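Local structure of peptide synthetase, module 7 (Actinoplanes teichomyceticus, 4TX3) at residues G38-V43 against T140-A145; I144-D149 against P299-F304; T280-G285 against T312-D317. The protein is a condensation-family domain of a nonribosomal peptide synthetase and probably takes part in assembling or maturing a carrier-bound peptide. One frame throughout, in Å; residues are numbered along the deposited sequence.

In the fold
From the N terminus, contact 1 comes first: 96 residues separate 38-43 from 140-145, where strand 134-142 comes to lie antiparallel beside strand 40-49. Contact 2 begins on the very residues where contact 1 ends, I144 and A145, and spans to the loop at 299-304, tying the start of helix 148-166 to a distant part of the chain. Before it closes, contact 3 opens at 280-285; it closes at 312-317, so contacts 2 and 3 cross. Residues 299-304 lie in the connection between the two strands paired in contact 3. Contacts 1 and 2 touch through R143 and D148, whereas contact 3 lies about 33 Å from contact 1 and about 32 Å from contact 2, centre to centre.

Contact 1: residues G38-V43 against T140-A145; sequences GRHLSV and TVHRIA. With SO4 (sulfate ion), chain F.
L41 and V141 exchange two backbone hydrogen bonds, L41 N to V141 O at 2.8 Å and V141 N to L41 O at 2.7 Å. They form the hydrogen-bonded pair of an antiparallel register, flanked by the non-hydrogen-bonded pairs H40 with H142 and S42 with T140. Beyond the last bridge, R143 N still reaches R39 O at 3.1 Å. One side-chain bond joins the strands: S42 OG and T140 OG1 stand 2.8 Å apart, while the methyl T140 CG2 rests against H40 CB.

The second strand runs directly into the sequence that condensation domains usually write as HHxxxDG, here with H142 and R143 in the first two places and D147 and D148 in the last two. Polar contacts fix the rotation of H142. Its ND1 accepts from I144 N at 3.0 Å, close to the ring plane, and NE2 donates to O1 of a sulfate at 2.9 Å. R39 shares this anion, which probably came from the crystallisation liquor: its backbone N and NE both donate to sulfate O4, the chain bending at chi3 (-39°) to bring NE there. R39 NH1 makes a salt bridge to E396; NH2 bonds to A26 O and, weakly, to sulfate O1.

Flat groups supply the remaining contacts. R39 O lies over the centre of one face of the H142 ring. The H40 and H142 rings meet obliquely, planes 57° apart, with H40 CD2 3.8 Å from H142 CD2, and H40 ND1 is bonded to G111 O. The R143 guanidinium turns a face to the L41 side chain, which crosses it at about a right angle, NH1 of R143 lying 3.2 Å from L41 CD2; R143 NH2 forms a salt bridge with D148.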
loop_
_atom_site.group_PDB
_atom_site.type_symbol
_atom_site.label_atom_id
_atom_site.label_comp_id
_atom_site.label_asym_id
_atom_site.label_seq_id
_atom_site.Cartn_x
_atom_site.Cartn_y
_atom_site.Cartn_z
ATOM N N GLY B 38 -23.568 -8.734 -18.084
ATOM C CA GLY B 38 -22.997 -9.366 -16.925
ATOM C C GLY B 38 -21.729 -8.554 -16.687
ATOM O O GLY B 38 -20.633 -9.121 -16.680
ATOM N N ARG B 39 -21.854 -7.228 -16.538
ATOM C CA ARG B 39 -20.661 -6.386 -16.328
ATOM C C ARG B 39 -20.263 -6.368 -14.863
ATOM O O ARG B 39 -20.620 -5.451 -14.102
ATOM C CB ARG B 39 -20.880 -4.967 -16.820
ATOM C CG ARG B 39 -20.674 -4.810 -18.305
ATOM C CD ARG B 39 -21.240 -3.495 -18.764
ATOM N NE ARG B 39 -22.496 -3.206 -18.069
ATOM C CZ ARG B 39 -23.192 -2.074 -18.203
ATOM N NH1 ARG B 39 -22.760 -1.114 -19.022
ATOM N NH2 ARG B 39 -24.323 -1.897 -17.518
ATOM N N HIS B 40 -19.514 -7.402 -14.482
ATOM C CA HIS B 40 -19.250 -7.694 -13.088
ATOM C C HIS B 40 -17.760 -7.794 -12.800
ATOM O O HIS B 40 -16.936 -8.015 -13.684
ATOM C CB HIS B 40 -19.925 -9.008 -12.684
ATOM C CG HIS B 40 -21.384 -9.078 -13.017
ATOM N ND1 HIS B 40 -22.051 -10.270 -13.183
ATOM C CD2 HIS B 40 -22.313 -8.103 -13.186
ATOM C CE1 HIS B 40 -23.322 -10.030 -13.457
ATOM N NE2 HIS B 40 -23.507 -8.726 -13.466
ATOM N N LEU B 41 -17.425 -7.617 -11.540
ATOM C CA LEU B 41 -16.133 -8.024 -11.049
ATOM C C LEU B 41 -16.391 -9.198 -10.125
ATOM O O LEU B 41 -17.224 -9.098 -9.226
ATOM C CB LEU B 41 -15.433 -6.876 -10.332
ATOM C CG LEU B 41 -15.057 -5.747 -11.293
ATOM C CD1 LEU B 41 -14.847 -4.403 -10.597
ATOM C CD2 LEU B 41 -13.829 -6.145 -12.082
ATOM N N SER B 42 -15.712 -10.314 -10.381
ATOM C CA SER B 42 -15.817 -11.486 -9.530
ATOM C C SER B 42 -14.462 -11.919 -8.966
ATOM O O SER B 42 -13.472 -12.041 -9.677
ATOM C CB SER B 42 -16.444 -12.648 -10.294
ATOM O OG SER B 42 -17.852 -12.527 -10.347
ATOM N N VAL B 43 -14.434 -12.148 -7.666
ATOM C CA VAL B 43 -13.263 -12.696 -7.034
ATOM C C VAL B 43 -13.714 -13.897 -6.219
ATOM O O VAL B 43 -14.787 -13.871 -5.624
ATOM C CB VAL B 43 -12.563 -11.652 -6.154
ATOM C CG1 VAL B 43 -11.465 -12.303 -5.287
ATOM C CG2 VAL B 43 -11.977 -10.558 -7.034
ATOM N N THR B 140 -19.197 -11.390 -6.084
ATOM C CA THR B 140 -19.440 -10.718 -7.352
ATOM C C THR B 140 -19.983 -9.316 -7.097
ATOM O O THR B 140 -20.955 -9.151 -6.360
ATOM C CB THR B 140 -20.442 -11.490 -8.233
ATOM O OG1 THR B 140 -19.937 -12.798 -8.524
ATOM C CG2 THR B 140 -20.672 -10.766 -9.531
ATOM N N VAL B 141 -19.360 -8.300 -7.692
ATOM C CA VAL B 141 -19.862 -6.934 -7.558
ATOM C C VAL B 141 -20.189 -6.340 -8.931
ATOM O O VAL B 141 -19.409 -6.456 -9.875
ATOM C CB VAL B 141 -18.854 -6.025 -6.841
ATOM C CG1 VAL B 141 -19.453 -4.664 -6.654
ATOM C CG2 VAL B 141 -18.428 -6.626 -5.493
ATOM N N HIS B 142 -21.354 -5.722 -9.051
ATOM C CA HIS B 142 -21.686 -5.009 -10.278
ATOM C C HIS B 142 -20.838 -3.735 -10.437
ATOM O O HIS B 142 -20.576 -3.015 -9.464
ATOM C CB HIS B 142 -23.170 -4.653 -10.316
ATOM C CG HIS B 142 -23.639 -4.259 -11.673
ATOM N ND1 HIS B 142 -23.390 -3.015 -12.213
ATOM C CD2 HIS B 142 -24.302 -4.962 -12.625
ATOM C CE1 HIS B 142 -23.899 -2.965 -13.432
ATOM N NE2 HIS B 142 -24.454 -4.133 -13.704
ATOM N N ARG B 143 -20.431 -3.455 -11.675
ATOM C CA ARG B 143 -19.569 -2.307 -11.970
ATOM C C ARG B 143 -20.172 -0.938 -11.663
ATOM O O ARG B 143 -19.438 0.070 -11.653
ATOM C CB ARG B 143 -19.134 -2.333 -13.430
ATOM C CG ARG B 143 -18.068 -3.363 -13.668
ATOM C CD ARG B 143 -17.268 -3.041 -14.893
ATOM N NE ARG B 143 -15.890 -2.700 -14.551
ATOM C CZ ARG B 143 -14.921 -3.603 -14.447
ATOM N NH1 ARG B 143 -15.196 -4.894 -14.647
ATOM N NH2 ARG B 143 -13.685 -3.221 -14.143
ATOM N N ILE B 144 -21.477 -0.885 -11.393
ATOM C CA ILE B 144 -22.085 0.356 -10.923
ATOM C C ILE B 144 -21.591 0.693 -9.503
ATOM O O ILE B 144 -21.730 1.833 -9.031
ATOM C CB ILE B 144 -23.638 0.283 -10.943
ATOM C CG1 ILE B 144 -24.251 1.695 -10.982
ATOM C CG2 ILE B 144 -24.183 -0.548 -9.762
ATOM C CD1 ILE B 144 -25.781 1.700 -11.064
ATOM N N ALA B 145 -20.991 -0.291 -8.836
ATOM C CA ALA B 145 -20.651 -0.149 -7.430
ATOM C C ALA B 145 -19.162 -0.254 -7.148
ATOM O O ALA B 145 -18.708 0.133 -6.071
ATOM C CB ALA B 145 -21.398 -1.185 -6.609
HETATM S S SO4 F . -25.627 -5.289 -16.955
HETATM O O1 SO4 F . -26.209 -4.330 -16.016
HETATM O O2 SO4 F . -26.217 -6.604 -16.721
HETATM O O3 SO4 F . -25.934 -4.875 -18.333
HETATM O O4 SO4 F . -24.172 -5.328 -16.760
HETATM O O HOH W 1 -16.784 -6.422 -16.637
#

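Contact 2: residues I144-D149 against P299-F304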
loop_
_atom_site.group_PDB
_atom_site.type_symbol
_atom_site.label_atom_id
_atom_site.label_comp_id
_atom_site.label_asym_id
_atom_site.label_seq_id
_atom_site.Cartn_x
_atom_site.Cartn_y
_atom_site.Cartn_z
ATOM N N ILE B 144 -21.477 -0.885 -11.393
ATOM C CA ILE B 144 -22.085 0.356 -10.923
ATOM C C ILE B 144 -21.591 0.693 -9.503
ATOM O O ILE B 144 -21.730 1.833 -9.031
ATOM C CB ILE B 144 -23.638 0.283 -10.943
ATOM C CG1 ILE B 144 -24.251 1.695 -10.982
ATOM C CG2 ILE B 144 -24.183 -0.548 -9.762
ATOM C CD1 ILE B 144 -25.781 1.700 -11.064
ATOM N N ALA B 145 -20.991 -0.291 -8.836
ATOM C CA ALA B 145 -20.651 -0.149 -7.430
ATOM C C ALA B 145 -19.162 -0.254 -7.148
ATOM O O ALA B 145 -18.708 0.133 -6.071
ATOM C CB ALA B 145 -21.398 -1.185 -6.609
ATOM N N ALA B 146 -18.395 -0.784 -8.095
ATOM C CA ALA B 146 -16.980 -1.043 -7.834
ATOM C C ALA B 146 -16.107 -0.989 -9.078
ATOM O O ALA B 146 -16.472 -1.509 -10.130
ATOM C CB ALA B 146 -16.822 -2.402 -7.155
ATOM N N ASP B 147 -14.956 -0.339 -8.937
ATOM C CA ASP B 147 -13.839 -0.520 -9.858
ATOM C C ASP B 147 -12.940 -1.643 -9.323
ATOM O O ASP B 147 -13.226 -2.234 -8.275
ATOM C CB ASP B 147 -13.042 0.786 -10.043
ATOM C CG ASP B 147 -12.441 1.329 -8.730
ATOM O OD1 ASP B 147 -12.450 0.632 -7.690
ATOM O OD2 ASP B 147 -11.936 2.471 -8.744
ATOM N N ASP B 148 -11.845 -1.923 -10.019
ATOM C CA ASP B 148 -10.976 -3.042 -9.638
ATOM C C ASP B 148 -10.203 -2.812 -8.336
ATOM O O ASP B 148 -10.088 -3.728 -7.530
ATOM C CB ASP B 148 -10.003 -3.367 -10.775
ATOM C CG ASP B 148 -10.703 -3.986 -11.975
ATOM O OD1 ASP B 148 -10.761 -5.236 -12.049
ATOM O OD2 ASP B 148 -11.208 -3.223 -12.838
ATOM N N ASP B 149 -9.676 -1.608 -8.126
ATOM C CA ASP B 149 -9.087 -1.256 -6.826
ATOM C C ASP B 149 -10.048 -1.563 -5.670
ATOM O O ASP B 149 -9.624 -2.032 -4.597
ATOM C CB ASP B 149 -8.702 0.228 -6.774
ATOM C CG ASP B 149 -7.504 0.567 -7.660
ATOM O OD1 ASP B 149 -6.779 -0.359 -8.086
ATOM O OD2 ASP B 149 -7.286 1.771 -7.921
ATOM N N PRO B 299 -9.522 4.748 0.990
ATOM C CA PRO B 299 -10.125 3.596 1.670
ATOM C C PRO B 299 -11.562 3.224 1.218
ATOM O O PRO B 299 -12.227 2.418 1.886
ATOM C CB PRO B 299 -10.133 4.045 3.127
ATOM C CG PRO B 299 -10.295 5.517 3.049
ATOM C CD PRO B 299 -9.599 5.972 1.819
ATOM N N MET B 300 -12.035 3.789 0.110
ATOM C CA MET B 300 -13.431 3.620 -0.294
ATOM C C MET B 300 -13.648 2.586 -1.386
ATOM O O MET B 300 -12.767 2.348 -2.210
ATOM C CB MET B 300 -14.010 4.941 -0.794
ATOM C CG MET B 300 -13.922 6.085 0.170
ATOM S SD MET B 300 -14.731 7.595 -0.426
ATOM C CE MET B 300 -16.423 7.055 -0.603
ATOM N N ILE B 301 -14.849 2.012 -1.397
ATOM C CA ILE B 301 -15.356 1.221 -2.515
ATOM C C ILE B 301 -16.246 2.116 -3.399
ATOM O O ILE B 301 -17.034 2.914 -2.890
ATOM C CB ILE B 301 -16.154 -0.010 -2.005
ATOM C CG1 ILE B 301 -15.197 -1.019 -1.331
ATOM C CG2 ILE B 301 -16.995 -0.636 -3.124
ATOM C CD1 ILE B 301 -15.873 -2.162 -0.629
ATOM N N GLY B 302 -16.111 1.994 -4.717
ATOM C CA GLY B 302 -16.891 2.800 -5.637
ATOM C C GLY B 302 -16.393 2.671 -7.061
ATOM O O GLY B 302 -15.273 2.223 -7.302
ATOM N N PRO B 303 -17.235 3.037 -8.029
ATOM C CA PRO B 303 -16.816 3.053 -9.434
ATOM C C PRO B 303 -15.952 4.279 -9.737
ATOM O O PRO B 303 -16.354 5.158 -10.515
ATOM C CB PRO B 303 -18.137 3.115 -10.181
ATOM C CG PRO B 303 -19.061 3.842 -9.245
ATOM C CD PRO B 303 -18.661 3.372 -7.869
ATOM N N PHE B 304 -14.772 4.323 -9.121
ATOM C CA PHE B 304 -13.877 5.465 -9.219
ATOM C C PHE B 304 -12.965 5.456 -10.438
ATOM O O PHE B 304 -12.402 6.490 -10.780
ATOM C CB PHE B 304 -12.994 5.557 -7.972
ATOM C CG PHE B 304 -13.740 5.916 -6.735
ATOM C CD1 PHE B 304 -14.301 7.188 -6.592
ATOM C CD2 PHE B 304 -13.870 4.995 -5.702
ATOM C CE1 PHE B 304 -14.990 7.524 -5.453
ATOM C CE2 PHE B 304 -14.566 5.326 -4.542
ATOM C CZ PHE B 304 -15.124 6.590 -4.415
#
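D147 and G302 are joined by the one backbone hydrogen bond of this crossing, D147 N to G302 O at 3.1 Å, the donor standing well above the carbonyl plane. D147 is the first aspartate of the HHxxxDG-type motif. I301, G302, P303 and F304 recall the IGxFVN sequence of the same family, in the loop that joins strands 281-288 and 306-313 and lies against the start of helix 148-166.

Around that bond the carbonyls of I144 and A145 meet carbon atoms of the loop. A145 O takes a CA-H...O contact from G302 CA at 3.3 Å and also touches I301 CG2 at 3.5 Å. I144 O lies 3.3 Å from P303 CG, the proline ring packing on the turn of chain before D147. A146 CB, although its bond points away from the loop, still lies 4.4 Å from I301 CG2.

The carboxylate of D147 is the next layer. Chi1 (60°) sets CG between the backbone N and the carbonyl carbon, 3.3 Å from G302 O; OD2 lies 3.4 Å from F304 CB, the carboxylate and ring planes being 59° apart. D147 occupies the N-cap of the helix, its side chain capping a backbone N just beyond D149. OD1 takes a hydrogen bond from S150 OG and a salt bridge from R290, consistent with the structural role this aspartate has in condensation domains.

Further out, the F304 ring meets Y183 and F180 edge-to-face. A CB at G302 would come within 2.6 Å of F304 CE2 as the ring now stands. The loop itself is bent by an inverse gamma turn centred on P303, in which F304 N makes a weak bond to G302 O, and G302 N is bonded to S150 OG.

Contact 3: residues T280-G285 against T312-D317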
loop_
_atom_site.group_PDB
_atom_site.type_symbol
_atom_site.label_atom_id
_atom_site.label_comp_id
_atom_site.label_asym_id
_atom_site.label_seq_id
_atom_site.Cartn_x
_atom_site.Cartn_y
_atom_site.Cartn_z
ATOM N N THR B 280 -4.629 7.069 -40.056
ATOM C CA THR B 280 -3.645 7.861 -39.323
ATOM C C THR B 280 -4.283 8.751 -38.270
ATOM O O THR B 280 -3.633 9.658 -37.759
ATOM C CB THR B 280 -2.807 8.746 -40.277
ATOM O OG1 THR B 280 -3.677 9.583 -41.058
ATOM C CG2 THR B 280 -1.991 7.885 -41.209
ATOM N N ASP B 281 -5.549 8.493 -37.955
ATOM C CA ASP B 281 -6.282 9.256 -36.948
ATOM C C ASP B 281 -6.906 8.277 -35.962
ATOM O O ASP B 281 -7.919 7.636 -36.251
ATOM C CB ASP B 281 -7.355 10.144 -37.604
ATOM C CG ASP B 281 -8.112 11.027 -36.587
ATOM O OD1 ASP B 281 -7.548 11.299 -35.501
ATOM O OD2 ASP B 281 -9.266 11.455 -36.875
ATOM N N LEU B 282 -6.291 8.148 -34.794
ATOM C CA LEU B 282 -6.632 7.048 -33.901
ATOM C C LEU B 282 -6.895 7.529 -32.495
ATOM O O LEU B 282 -6.267 8.489 -32.036
ATOM C CB LEU B 282 -5.506 6.012 -33.868
ATOM C CG LEU B 282 -5.168 5.215 -35.122
ATOM C CD1 LEU B 282 -4.065 4.218 -34.813
ATOM C CD2 LEU B 282 -6.387 4.472 -35.592
ATOM N N VAL B 283 -7.824 6.868 -31.813
ATOM C CA VAL B 283 -8.019 7.107 -30.397
ATOM C C VAL B 283 -7.774 5.811 -29.634
ATOM O O VAL B 283 -8.439 4.812 -29.852
ATOM C CB VAL B 283 -9.429 7.652 -30.076
ATOM C CG1 VAL B 283 -9.587 7.833 -28.574
ATOM C CG2 VAL B 283 -9.674 8.970 -30.787
ATOM N N ILE B 284 -6.779 5.831 -28.760
ATOM C CA ILE B 284 -6.525 4.722 -27.860
ATOM C C ILE B 284 -6.839 5.141 -26.441
ATOM O O ILE B 284 -6.288 6.124 -25.942
ATOM C CB ILE B 284 -5.087 4.262 -27.926
ATOM C CG1 ILE B 284 -4.772 3.765 -29.342
ATOM C CG2 ILE B 284 -4.845 3.189 -26.871
ATOM C CD1 ILE B 284 -3.363 3.287 -29.527
ATOM N N GLY B 285 -7.730 4.397 -25.796
ATOM C CA GLY B 285 -8.160 4.738 -24.455
ATOM C C GLY B 285 -7.471 3.904 -23.392
ATOM O O GLY B 285 -6.903 2.840 -23.668
ATOM N N THR B 312 -4.476 10.310 -31.332
ATOM C CA THR B 312 -3.123 10.427 -31.842
ATOM C C THR B 312 -3.166 10.560 -33.349
ATOM O O THR B 312 -3.943 9.884 -34.007
ATOM C CB THR B 312 -2.260 9.217 -31.407
ATOM O OG1 THR B 312 -2.116 9.243 -29.978
ATOM C CG2 THR B 312 -0.881 9.288 -32.024
ATOM N N ASP B 313 -2.357 11.470 -33.883
ATOM C CA ASP B 313 -2.273 11.682 -35.320
ATOM C C ASP B 313 -1.003 11.054 -35.886
ATOM O O ASP B 313 0.096 11.469 -35.537
ATOM C CB ASP B 313 -2.321 13.177 -35.634
ATOM C CG ASP B 313 -2.061 13.489 -37.113
ATOM O OD1 ASP B 313 -2.195 12.597 -37.980
ATOM O OD2 ASP B 313 -1.739 14.657 -37.411
ATOM N N LEU B 314 -1.165 10.079 -36.781
ATOM C CA LEU B 314 -0.028 9.314 -37.304
ATOM C C LEU B 314 0.290 9.581 -38.773
ATOM O O LEU B 314 0.898 8.744 -39.438
ATOM C CB LEU B 314 -0.269 7.818 -37.114
ATOM C CG LEU B 314 -0.425 7.458 -35.638
ATOM C CD1 LEU B 314 -1.861 7.032 -35.352
ATOM C CD2 LEU B 314 0.562 6.390 -35.230
ATOM N N SER B 315 -0.100 10.744 -39.277
ATOM C CA SER B 315 0.187 11.080 -40.666
ATOM C C SER B 315 1.668 11.394 -40.877
ATOM O O SER B 315 2.386 11.690 -39.922
ATOM C CB SER B 315 -0.678 12.265 -41.124
ATOM O OG SER B 315 -0.445 13.417 -40.332
ATOM N N ALA B 316 2.097 11.291 -42.140
ATOM C CA ALA B 316 3.454 11.594 -42.631
ATOM C C ALA B 316 4.517 10.565 -42.240
ATOM O O ALA B 316 5.664 10.929 -42.012
ATOM C CB ALA B 316 3.886 12.971 -42.180
ATOM N N ASP B 317 4.130 9.292 -42.205
ATOM C CA ASP B 317 5.031 8.178 -41.906
ATOM C C ASP B 317 6.051 8.476 -40.798
ATOM O O ASP B 317 7.262 8.439 -41.030
ATOM C CB ASP B 317 5.761 7.748 -43.177
ATOM C CG ASP B 317 6.113 6.274 -43.165
ATOM O OD1 ASP B 317 5.257 5.458 -42.747
ATOM O OD2 ASP B 317 7.243 5.932 -43.575
HETATM O O HOH W 2 -4.850 11.774 -39.615
#
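L282 and T312 are bonded backbone to backbone in both directions, L282 N to T312 O at 3.0 Å and T312 N to L282 O at 2.6 Å. They are a hydrogen-bonded antiparallel pair, and D281 with D313 is the non-hydrogen-bonded pair beside it. One residue beyond, L314 N donates to T280 O at 2.7 Å. This is the end of the antiparallel pair formed by strands 281-288 and 306-313; farther along, G285 bonds to V363 and L365.

As the second strand finishes, D313 makes an Asx turn. Its OD1 accepts S315 N at 3.1 Å and S315 OG at 3.0 Å, both from the same face of the carboxylate. A water donates to this oxygen too, and the same water lies 2.9 Å from T280 OG1. D281 sends its carboxylate to R311, with which it forms a salt bridge.

Packing completes the contact. T280 lies over the chain where L314 meets S315: its OG1 sits between the backbone N and the carbonyl carbon (chi1 56°), and CG2 rests 3.5 Å from L314 O. On the face of L282 and T312, the L282 and L314 side chains cross at about a right angle, CD1 to CD1 at 3.6 Å, and both reach T274 of helix 261-278. An alanine in place of T280 would remove OG1 and CG2, and would probably cost the water its hydroxyl partner and open a small gap beside L314 O.

The pairing is thus carried by backbone bonds, while D313 OD1, with three donors around it, is likely to have its negative charge partly offset where the second strand turns away.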